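Local coordinates for protein putative gamma-glutamylcyclotransferase YkqA (Bacillus subtilis, PDB 2QIK) that is a putative gamma-glutamylcyclotransferase that probably acts on gamma-glutamyl amines and carries two AIG2-like sequence regions in a single chain, at residues A[19-24]-A[65-70]; A[250-255]-A[266-271]. One frame throughout, in Å; residues are numbered along the deposited sequence.

Interaction 1. Residues A[19-24]-A[65-70]; sequences HLLAQS and ELCIHK
In the AIG2-like, gamma-glutamylcyclotransferase-type fold of the first half of the chain, Cys67 and Lys70 on helix 65-74 meet the short 3-10 turn and beta turn that lead from Leu20 to Ser24 and on into strand 25-34. The thiol is the point of closest packing. With SG anti to the backbone N (chi1 175°), the sulfur of Cys67 reaches into the bend. There SG lies 3.9 Å from CD2 of Leu21. It is also 4.0 Å from both OG of Ser24 and O of Leu20, so the sulfur packs against a methyl while lying near two oxygens that it does not bond. Ser24 instead turns its hydroxyl back on its own segment: OG donates to the carbonyl O of Leu21 at 2.7 Å, in the carbonyl plane and on a lone pair. The same oxygen also accepts from Ser24 N, closing a type II' turn, so that two donors grip it. Leu20 lies on Leu71 and Phe74, carrying the helix contact beyond residue 70. Leu21 continues inward onto Leu71 and Tyr61, and its side chain also comes near that of Leu11, part of the substrate-binding loop inferred by similarity; the contact thus backs onto that presumed site. Towards the outer margin the chemistry becomes polar and solvent-mediated. NZ of Lys70 stands 4.1 Å from Leu20 O without bonding it directly. Two waters link them, each accepting from the lysine: one, 2.8 Å from Lys70 NZ, donates to His19 O, while the other donates to Leu20 O at 2.8 Å.

Interaction 2. Residues A[250-255]-A[266-271]; sequences EIERGA and KLKRHM
Packing between neighbouring antiparallel helices of a C-terminal helical hairpin brings Ile251 and Glu252 of helix 245-258 against Leu267, Lys268 and Met271 of helix 261-273. The two segments run at 169° with their axes 10.8 Å apart, a spacing spanned by side chains; no hydrogen bond crosses between them. On the inner side, CG2 of Ile251 touches CD2 of Leu267 at 3.8 Å, the two side chains crossing at about a right angle. The same methyl meets SE of Met271, a selenomethionine, at 4.0 Å, and Phe167 lies against both Ile251 and Met271, joining the hairpin to strand 164-171. Met271 bends at chi3 (-65°), and its terminal CE comes to 3.9 Å from CG of Glu252, linking the buried layer to the outer one. There the extended chains of Glu252 and Lys268 also cross at about a right angle, CG of Glu252 meeting CE of Lys268 at 3.8 Å. Their opposite charges are near but beyond a salt bridge, NZ of Lys268 staying 4.5 Å from OE2 of Glu252, and the ammonium pairs instead with Glu256, one turn further on. Toward Lys268, the carboxylate of Glu252 touches the methylene chain, OE1 lying 3.7 Å from CG of Lys268.

In both contacts a lysine sits at the outer margin of a less polar interior, but the two lysines find different partners. Interaction 1 is partly buried and joins a loop turn to a helix, so backbone carbonyls of the turn face its lysine and ordered water carries the polar link. Interaction 2 is the more buried; it pairs two regular helices whose backbones bond internally, leaving side chains to meet and its lysine to find a carboxylate. They share no helix or strand. Their centres lie 42 Å apart on opposite sides of the chain's centre, and only interaction 1 approaches the presumed substrate site.

Interaction 1. Residues A[19-24]-A[65-70]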
# COMPACT_ATOMS: atom_id res chain seq x y z
N HIS A 19 -12.36 12.75 9.58
CA HIS A 19 -13.57 13.48 9.28
C HIS A 19 -13.33 14.97 9.07
O HIS A 19 -14.14 15.61 8.40
CB HIS A 19 -14.62 13.29 10.39
CG HIS A 19 -14.20 13.84 11.68
ND1 HIS A 19 -13.46 13.15 12.61
CD2 HIS A 19 -14.48 15.05 12.24
CE1 HIS A 19 -13.24 13.92 13.65
NE2 HIS A 19 -13.80 15.09 13.46
N LEU A 20 -12.25 15.53 9.63
CA LEU A 20 -11.91 16.91 9.37
C LEU A 20 -11.67 17.28 7.94
O LEU A 20 -11.84 18.44 7.57
CB LEU A 20 -10.77 17.37 10.24
CG LEU A 20 -10.90 17.33 11.75
CD1 LEU A 20 -9.56 17.64 12.47
CD2 LEU A 20 -11.96 18.28 12.24
N LEU A 21 -11.26 16.28 7.15
CA LEU A 21 -11.05 16.48 5.73
C LEU A 21 -12.39 16.53 5.00
O LEU A 21 -12.41 16.85 3.79
CB LEU A 21 -10.17 15.42 5.10
CG LEU A 21 -8.79 15.29 5.70
CD1 LEU A 21 -7.94 14.32 4.92
CD2 LEU A 21 -8.06 16.63 5.86
N ALA A 22 -13.48 16.11 5.63
CA ALA A 22 -14.81 16.18 5.01
C ALA A 22 -14.77 15.43 3.70
O ALA A 22 -14.27 14.32 3.63
CB ALA A 22 -15.31 17.58 4.93
N GLN A 23 -15.29 16.02 2.64
CA GLN A 23 -15.37 15.35 1.34
C GLN A 23 -14.23 15.68 0.43
O GLN A 23 -14.32 15.47 -0.80
CB GLN A 23 -16.73 15.49 0.64
CG GLN A 23 -17.94 15.02 1.52
CD GLN A 23 -17.64 13.53 1.97
OE1 GLN A 23 -17.30 13.19 3.10
NE2 GLN A 23 -17.71 12.66 0.99
N SER A 24 -13.09 16.14 0.97
CA SER A 24 -11.87 16.32 0.15
C SER A 24 -11.56 15.09 -0.66
O SER A 24 -11.54 13.97 -0.15
CB SER A 24 -10.67 16.58 1.07
OG SER A 24 -10.79 17.74 1.84
N GLU A 65 -10.05 25.86 1.01
CA GLU A 65 -9.61 26.81 2.02
C GLU A 65 -10.26 26.56 3.35
O GLU A 65 -9.62 26.70 4.39
CB GLU A 65 -9.87 28.23 1.58
CG GLU A 65 -8.96 28.65 0.46
CD GLU A 65 -9.11 30.14 0.08
OE1 GLU A 65 -9.04 30.42 -1.07
OE2 GLU A 65 -9.18 31.00 0.92
N LEU A 66 -11.55 26.24 3.37
CA LEU A 66 -12.27 25.94 4.60
C LEU A 66 -11.57 24.82 5.34
O LEU A 66 -11.37 24.89 6.53
CB LEU A 66 -13.75 25.65 4.27
CG LEU A 66 -14.61 25.21 5.47
CD1 LEU A 66 -16.09 25.56 5.27
CD2 LEU A 66 -14.52 23.75 5.73
N CYS A 67 -11.25 23.72 4.62
CA CYS A 67 -10.59 22.58 5.25
C CYS A 67 -9.27 22.98 5.86
O CYS A 67 -9.01 22.66 7.03
CB CYS A 67 -10.40 21.50 4.18
SG CYS A 67 -9.44 20.08 4.82
N ILE A 68 -8.47 23.72 5.11
CA ILE A 68 -7.17 24.15 5.69
C ILE A 68 -7.35 25.05 6.91
O ILE A 68 -6.63 24.89 7.89
CB ILE A 68 -6.27 24.78 4.61
CG1 ILE A 68 -5.97 23.82 3.49
CG2 ILE A 68 -4.97 25.33 5.20
CD1 ILE A 68 -5.30 22.47 3.96
N HIS A 69 -8.34 25.97 6.88
CA HIS A 69 -8.61 26.70 8.11
C HIS A 69 -8.97 25.82 9.29
O HIS A 69 -8.54 26.04 10.41
CB HIS A 69 -9.74 27.73 7.94
CG HIS A 69 -9.38 28.94 7.13
ND1 HIS A 69 -10.07 29.43 6.04
CD2 HIS A 69 -8.28 29.73 7.24
CE1 HIS A 69 -9.43 30.49 5.55
NE2 HIS A 69 -8.34 30.69 6.28
N LYS A 70 -9.85 24.82 9.04
CA LYS A 70 -10.29 23.91 10.07
C LYS A 70 -9.08 23.20 10.67
O LYS A 70 -8.99 22.96 11.87
CB LYS A 70 -11.37 22.92 9.56
CG LYS A 70 -12.63 23.56 9.27
CD LYS A 70 -13.54 22.82 8.40
CE LYS A 70 -14.21 21.87 9.09
NZ LYS A 70 -15.01 20.92 8.23
O HOH W 1 -15.21 18.35 9.26
O HOH W 2 -13.21 20.43 6.07

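Interaction 2. Residues A[250-255]-A[266-271]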
# COMPACT_ATOMS: atom_id res chain seq x y z
N GLU A 250 2.63 -19.65 -11.02
CA GLU A 250 1.99 -19.48 -9.69
C GLU A 250 0.85 -18.50 -9.77
O GLU A 250 -0.25 -18.76 -9.28
CB GLU A 250 3.02 -19.03 -8.67
CG GLU A 250 4.06 -20.06 -8.37
CD GLU A 250 5.20 -19.53 -7.54
OE1 GLU A 250 6.33 -19.56 -8.08
OE2 GLU A 250 5.07 -19.18 -6.36
N ILE A 251 1.09 -17.36 -10.45
CA ILE A 251 0.04 -16.35 -10.60
C ILE A 251 -1.15 -16.90 -11.34
O ILE A 251 -2.31 -16.72 -10.98
CB ILE A 251 0.57 -15.09 -11.30
CG1 ILE A 251 1.59 -14.46 -10.41
CG2 ILE A 251 -0.54 -14.13 -11.65
CD1 ILE A 251 2.23 -13.22 -10.98
N GLU A 252 -0.86 -17.64 -12.39
CA GLU A 252 -1.93 -18.18 -13.19
C GLU A 252 -2.76 -19.16 -12.41
O GLU A 252 -3.99 -19.13 -12.52
CB GLU A 252 -1.38 -18.84 -14.48
CG GLU A 252 -0.80 -17.85 -15.47
CD GLU A 252 -0.42 -18.46 -16.77
OE1 GLU A 252 -0.02 -17.70 -17.64
OE2 GLU A 252 -0.58 -19.67 -16.93
N ARG A 253 -2.16 -20.02 -11.62
CA ARG A 253 -2.92 -21.01 -10.85
C ARG A 253 -3.81 -20.30 -9.83
O ARG A 253 -4.98 -20.65 -9.66
CB ARG A 253 -1.96 -21.96 -10.13
CG ARG A 253 -1.33 -23.08 -10.88
CD ARG A 253 -0.84 -24.20 -9.91
NE ARG A 253 0.18 -23.69 -8.97
CZ ARG A 253 1.46 -23.98 -9.04
NH1 ARG A 253 1.92 -24.83 -10.01
NH2 ARG A 253 2.33 -23.48 -8.17
N GLY A 254 -3.24 -19.27 -9.16
CA GLY A 254 -4.03 -18.56 -8.15
C GLY A 254 -5.15 -17.78 -8.80
O GLY A 254 -6.27 -17.76 -8.29
N ALA A 255 -4.90 -17.17 -9.95
CA ALA A 255 -5.96 -16.40 -10.62
C ALA A 255 -7.07 -17.31 -11.11
O ALA A 255 -8.23 -17.00 -10.96
CB ALA A 255 -5.39 -15.63 -11.78
N LYS A 266 -7.27 -11.32 -19.14
CA LYS A 266 -6.55 -10.08 -19.30
C LYS A 266 -5.17 -10.10 -18.69
O LYS A 266 -4.23 -9.60 -19.28
CB LYS A 266 -7.36 -8.96 -18.69
CG LYS A 266 -8.35 -8.38 -19.59
CD LYS A 266 -8.76 -6.96 -19.00
CE LYS A 266 -9.88 -6.41 -19.80
NZ LYS A 266 -10.17 -4.89 -19.51
N LEU A 267 -5.06 -10.63 -17.48
CA LEU A 267 -3.80 -10.68 -16.75
C LEU A 267 -2.79 -11.57 -17.50
O LEU A 267 -1.65 -11.21 -17.66
CB LEU A 267 -4.03 -11.13 -15.30
CG LEU A 267 -2.74 -11.22 -14.42
CD1 LEU A 267 -2.00 -9.92 -14.23
CD2 LEU A 267 -3.13 -11.75 -13.09
N LYS A 268 -3.26 -12.75 -17.93
CA LYS A 268 -2.44 -13.64 -18.72
C LYS A 268 -1.98 -12.92 -19.99
O LYS A 268 -0.81 -13.00 -20.34
CB LYS A 268 -3.16 -14.94 -19.06
CG LYS A 268 -3.25 -15.88 -17.90
CD LYS A 268 -4.10 -17.15 -18.23
CE LYS A 268 -4.18 -18.19 -17.09
NZ LYS A 268 -5.07 -19.36 -17.39
N ARG A 269 -2.89 -12.27 -20.71
CA ARG A 269 -2.48 -11.64 -21.93
C ARG A 269 -1.43 -10.53 -21.65
O ARG A 269 -0.45 -10.34 -22.39
CB ARG A 269 -3.69 -10.98 -22.65
CG ARG A 269 -4.77 -11.84 -23.47
CD ARG A 269 -6.06 -11.03 -24.28
NE ARG A 269 -5.73 -11.18 -25.66
CZ ARG A 269 -4.60 -10.75 -26.26
NH1 ARG A 269 -4.41 -10.97 -27.57
NH2 ARG A 269 -3.68 -10.07 -25.58
N HIS A 270 -1.61 -9.80 -20.53
CA HIS A 270 -0.65 -8.77 -20.17
C HIS A 270 0.70 -9.37 -19.90
O HIS A 270 1.70 -8.85 -20.41
CB HIS A 270 -1.16 -7.98 -18.96
CG HIS A 270 -0.25 -6.89 -18.55
ND1 HIS A 270 -0.08 -5.75 -19.31
CD2 HIS A 270 0.52 -6.76 -17.46
CE1 HIS A 270 0.80 -4.98 -18.72
NE2 HIS A 270 1.19 -5.56 -17.58
N MSE A 271 0.77 -10.38 -19.04
CA MSE A 271 2.04 -11.03 -18.74
C MSE A 271 2.73 -11.53 -20.01
O MSE A 271 3.92 -11.41 -20.17
CB MSE A 271 1.86 -12.16 -17.77
CG MSE A 271 1.42 -11.69 -16.37
SE MSE A 271 1.38 -13.00 -15.01
CE MSE A 271 0.05 -14.07 -15.70